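Local coordinates for pectinesterase (Sitophilus oryzae, PDB 4PMH), which hydrolyses the methyl esters of pectin to release methanol, and probably takes part in the digestion of plant cell walls, at residues A[153-158]-A[182-187]. Residues are numbered along the deposited sequence; the frame is centred on the assembly and turned at random.
Sequences WVKAPA and QTNSDQ
Trp153 and Gln182, neighbours on adjacent parallel strands, send their side chains out side by side in the same direction, with NE2 of the Gln182 amide over one face of the indole. The ring and amide planes are 26° apart. NE2 of Gln182 stands 3.5 Å above the ring plane, offset toward the rim, where it is 3.6 Å from CE2 of Trp153. Both side chains set out with CG anti to the backbone N (chi1 -166° for Trp153, 177° for Gln182), and the glutamine, extended beyond CG, keeps pace with the ring. Both ends of the buried amide are held from outside the pair, OE1 by Ser206 and NE2 by Thr150, which should fix its rotation over the indole.

The two occupy matching positions on neighbouring parallel strands, aligned as successive coils are in the right-handed parallel beta-helix of pectinesterases. Val154 N donates a hydrogen bond to Gln182 O (2.9 Å) and Asn184 N one to Val154 O (2.8 Å). Beyond the strands the register persists through the turn: Ser185 points its CB at the first segment, 3.3 Å from Ala156 O, with OG 3.1 Å from Lys155 O. Ala158 N is hydrogen-bonded to Asp186 O, and Asp186 OD2 forms a salt bridge with Arg213.

Strands 152-154 and 181-183 are the inner pair of a four-stranded parallel sheet, flanked by 80-82 and 202-204. Helix 131-138 packs against Trp153 and Lys155 through Met133, while Thr183 meets Tyr216 of strand 213-217.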
ATOM      1  N   TRP A 153      10.832  -3.184   2.617  1.00 12.47           N
ATOM      2  CA  TRP A 153      10.120  -3.517   3.848  1.00 12.92           C
ATOM      3  C   TRP A 153      10.485  -2.505   4.945  1.00 12.88           C
ATOM      4  O   TRP A 153      11.614  -2.474   5.405  1.00 12.37           O
ATOM      5  CB  TRP A 153      10.510  -4.928   4.286  1.00 14.00           C
ATOM      6  CG  TRP A 153       9.634  -5.551   5.351  1.00 15.87           C
ATOM      7  CD1 TRP A 153       8.784  -4.916   6.219  1.00 16.38           C
ATOM      8  CD2 TRP A 153       9.569  -6.942   5.678  1.00 17.35           C
ATOM      9  NE1 TRP A 153       8.179  -5.829   7.048  1.00 16.60           N
ATOM     10  CE2 TRP A 153       8.650  -7.081   6.737  1.00 17.54           C
ATOM     11  CE3 TRP A 153      10.184  -8.088   5.158  1.00 19.19           C
ATOM     12  CZ2 TRP A 153       8.323  -8.317   7.278  1.00 19.69           C
ATOM     13  CZ3 TRP A 153       9.873  -9.319   5.707  1.00 19.62           C
ATOM     14  CH2 TRP A 153       8.945  -9.429   6.753  1.00 20.05           C
ATOM     15  N   VAL A 154       9.526  -1.672   5.340  1.00 13.09           N
ATOM     16  CA  VAL A 154       9.786  -0.585   6.283  1.00 13.68           C
ATOM     17  C   VAL A 154       9.147  -0.920   7.625  1.00 14.06           C
ATOM     18  O   VAL A 154       7.922  -0.962   7.727  1.00 13.46           O
ATOM     19  CB  VAL A 154       9.201   0.746   5.780  1.00 13.78           C
ATOM     20  CG1 VAL A 154       9.520   1.878   6.750  1.00 14.48           C
ATOM     21  CG2 VAL A 154       9.714   1.068   4.394  1.00 13.94           C
ATOM     22  N   LYS A 155       9.991  -1.160   8.631  1.00 15.28           N
ATOM     23  CA  LYS A 155       9.588  -1.372  10.018  1.00 16.58           C
ATOM     24  C   LYS A 155      10.074  -0.269  10.955  1.00 16.75           C
ATOM     25  O   LYS A 155      10.119  -0.490  12.150  1.00 18.24           O
ATOM     26  CB  LYS A 155      10.142  -2.714  10.524  1.00 18.17           C
ATOM     27  CG  LYS A 155       9.490  -3.912   9.864  1.00 20.43           C
ATOM     28  CD  LYS A 155      10.117  -5.234  10.295  1.00 22.34           C
ATOM     29  CE  LYS A 155       9.472  -5.810  11.551  1.00 25.32           C
ATOM     30  NZ  LYS A 155       8.155  -6.451  11.287  1.00 26.44           N
ATOM     31  N   ALA A 156      10.459   0.893  10.435  1.00 15.89           N
ATOM     32  CA  ALA A 156      10.864   2.006  11.271  1.00 15.30           C
ATOM     33  C   ALA A 156       9.933   3.174  11.005  1.00 15.20           C
ATOM     34  O   ALA A 156       9.465   3.350   9.884  1.00 14.82           O
ATOM     35  CB  ALA A 156      12.305   2.419  10.969  1.00 15.30           C
ATOM     36  N   PRO A 157       9.658   3.981  12.040  1.00 15.56           N
ATOM     37  CA  PRO A 157       8.864   5.193  11.843  1.00 14.57           C
ATOM     38  C   PRO A 157       9.639   6.282  11.127  1.00 13.01           C
ATOM     39  O   PRO A 157      10.852   6.242  11.081  1.00 13.13           O
ATOM     40  CB  PRO A 157       8.520   5.642  13.273  1.00 15.11           C
ATOM     41  CG  PRO A 157       9.553   5.029  14.138  1.00 15.59           C
ATOM     42  CD  PRO A 157      10.008   3.758  13.459  1.00 15.53           C
ATOM     43  N   ALA A 158       8.931   7.240  10.541  1.00 12.22           N
ATOM     44  CA  ALA A 158       9.571   8.465  10.044  1.00 12.43           C
ATOM     45  C   ALA A 158      10.399   8.314   8.757  1.00 11.52           C
ATOM     46  O   ALA A 158      11.182   9.206   8.395  1.00 10.44           O
ATOM     47  CB  ALA A 158      10.454   9.059  11.143  1.00 13.05           C
ATOM     48  N   GLN A 182       6.028  -2.683   1.650  1.00 12.56           N
ATOM     49  CA  GLN A 182       5.291  -2.952   2.883  1.00 12.92           C
ATOM     50  C   GLN A 182       5.681  -1.956   3.959  1.00 13.30           C
ATOM     51  O   GLN A 182       6.867  -1.845   4.285  1.00 12.33           O
ATOM     52  CB  GLN A 182       5.572  -4.352   3.430  1.00 12.42           C
ATOM     53  CG  GLN A 182       4.848  -4.590   4.751  1.00 12.55           C
ATOM     54  CD  GLN A 182       5.156  -5.913   5.414  1.00 12.80           C
ATOM     55  OE1 GLN A 182       4.823  -6.114   6.592  1.00 12.92           O
ATOM     56  NE2 GLN A 182       5.761  -6.830   4.670  1.00 12.77           N
ATOM     57  N   THR A 183       4.687  -1.282   4.542  1.00 14.87           N
ATOM     58  CA  THR A 183       4.938  -0.354   5.665  1.00 16.00           C
ATOM     59  C   THR A 183       4.311  -0.932   6.951  1.00 16.34           C
ATOM     60  O   THR A 183       3.155  -1.378   6.951  1.00 15.24           O
ATOM     61  CB  THR A 183       4.413   1.092   5.390  1.00 16.92           C
ATOM     62  OG1 THR A 183       2.996   1.132   5.501  1.00 17.92           O
ATOM     63  CG2 THR A 183       4.823   1.605   4.013  1.00 17.82           C
ATOM     64  N   ASN A 184       5.095  -0.921   8.029  1.00 17.05           N
ATOM     65  CA  ASN A 184       4.709  -1.490   9.329  1.00 19.30           C
ATOM     66  C   ASN A 184       4.718  -0.470  10.466  1.00 19.60           C
ATOM     67  O   ASN A 184       4.395  -0.817  11.605  1.00 21.84           O
ATOM     68  CB  ASN A 184       5.684  -2.615   9.651  1.00 21.84           C
ATOM     69  CG  ASN A 184       5.313  -3.402  10.886  1.00 25.64           C
ATOM     70  OD1 ASN A 184       6.016  -3.343  11.891  1.00 31.52           O
ATOM     71  ND2 ASN A 184       4.255  -4.198  10.803  1.00 26.92           N
ATOM     72  N   SER A 185       5.057   0.778  10.165  1.00 17.83           N
ATOM     73  CA  SER A 185       5.274   1.788  11.187  1.00 17.80           C
ATOM     74  C   SER A 185       4.577   3.094  10.888  1.00 16.50           C
ATOM     75  O   SER A 185       4.016   3.281   9.823  1.00 16.10           O
ATOM     76  CB  SER A 185       6.763   2.090  11.299  1.00 18.88           C
ATOM     77  OG  SER A 185       7.442   0.978  11.809  1.00 23.67           O
ATOM     78  N   ASP A 186       4.670   4.000  11.848  1.00 15.73           N
ATOM     79  CA  ASP A 186       3.953   5.270  11.828  1.00 15.31           C
ATOM     80  C   ASP A 186       4.828   6.353  11.187  1.00 15.34           C
ATOM     81  O   ASP A 186       6.055   6.290  11.256  1.00 14.89           O
ATOM     82  CB  ASP A 186       3.587   5.641  13.279  1.00 15.06           C
ATOM     83  CG  ASP A 186       2.633   6.847  13.388  1.00 14.88           C
ATOM     84  OD1 ASP A 186       1.690   6.980  12.588  1.00 13.73           O
ATOM     85  OD2 ASP A 186       2.825   7.652  14.323  1.00 15.80           O
ATOM     86  N   GLN A 187       4.161   7.335  10.575  1.00 14.97           N
ATOM     87  CA  GLN A 187       4.758   8.518   9.963  1.00 16.10           C
ATOM     88  C   GLN A 187       5.638   8.242   8.759  1.00 15.07           C
ATOM     89  O   GLN A 187       6.671   8.892   8.568  1.00 15.71           O
ATOM     90  CB  GLN A 187       5.489   9.372  11.018  1.00 17.49           C
ATOM     91  CG  GLN A 187       4.576   9.698  12.183  1.00 18.98           C
ATOM     92  CD  GLN A 187       5.216  10.551  13.239  1.00 20.98           C
ATOM     93  OE1 GLN A 187       6.191  11.285  12.985  1.00 21.99           O
ATOM     94  NE2 GLN A 187       4.665  10.474  14.453  1.00 23.17           N
TER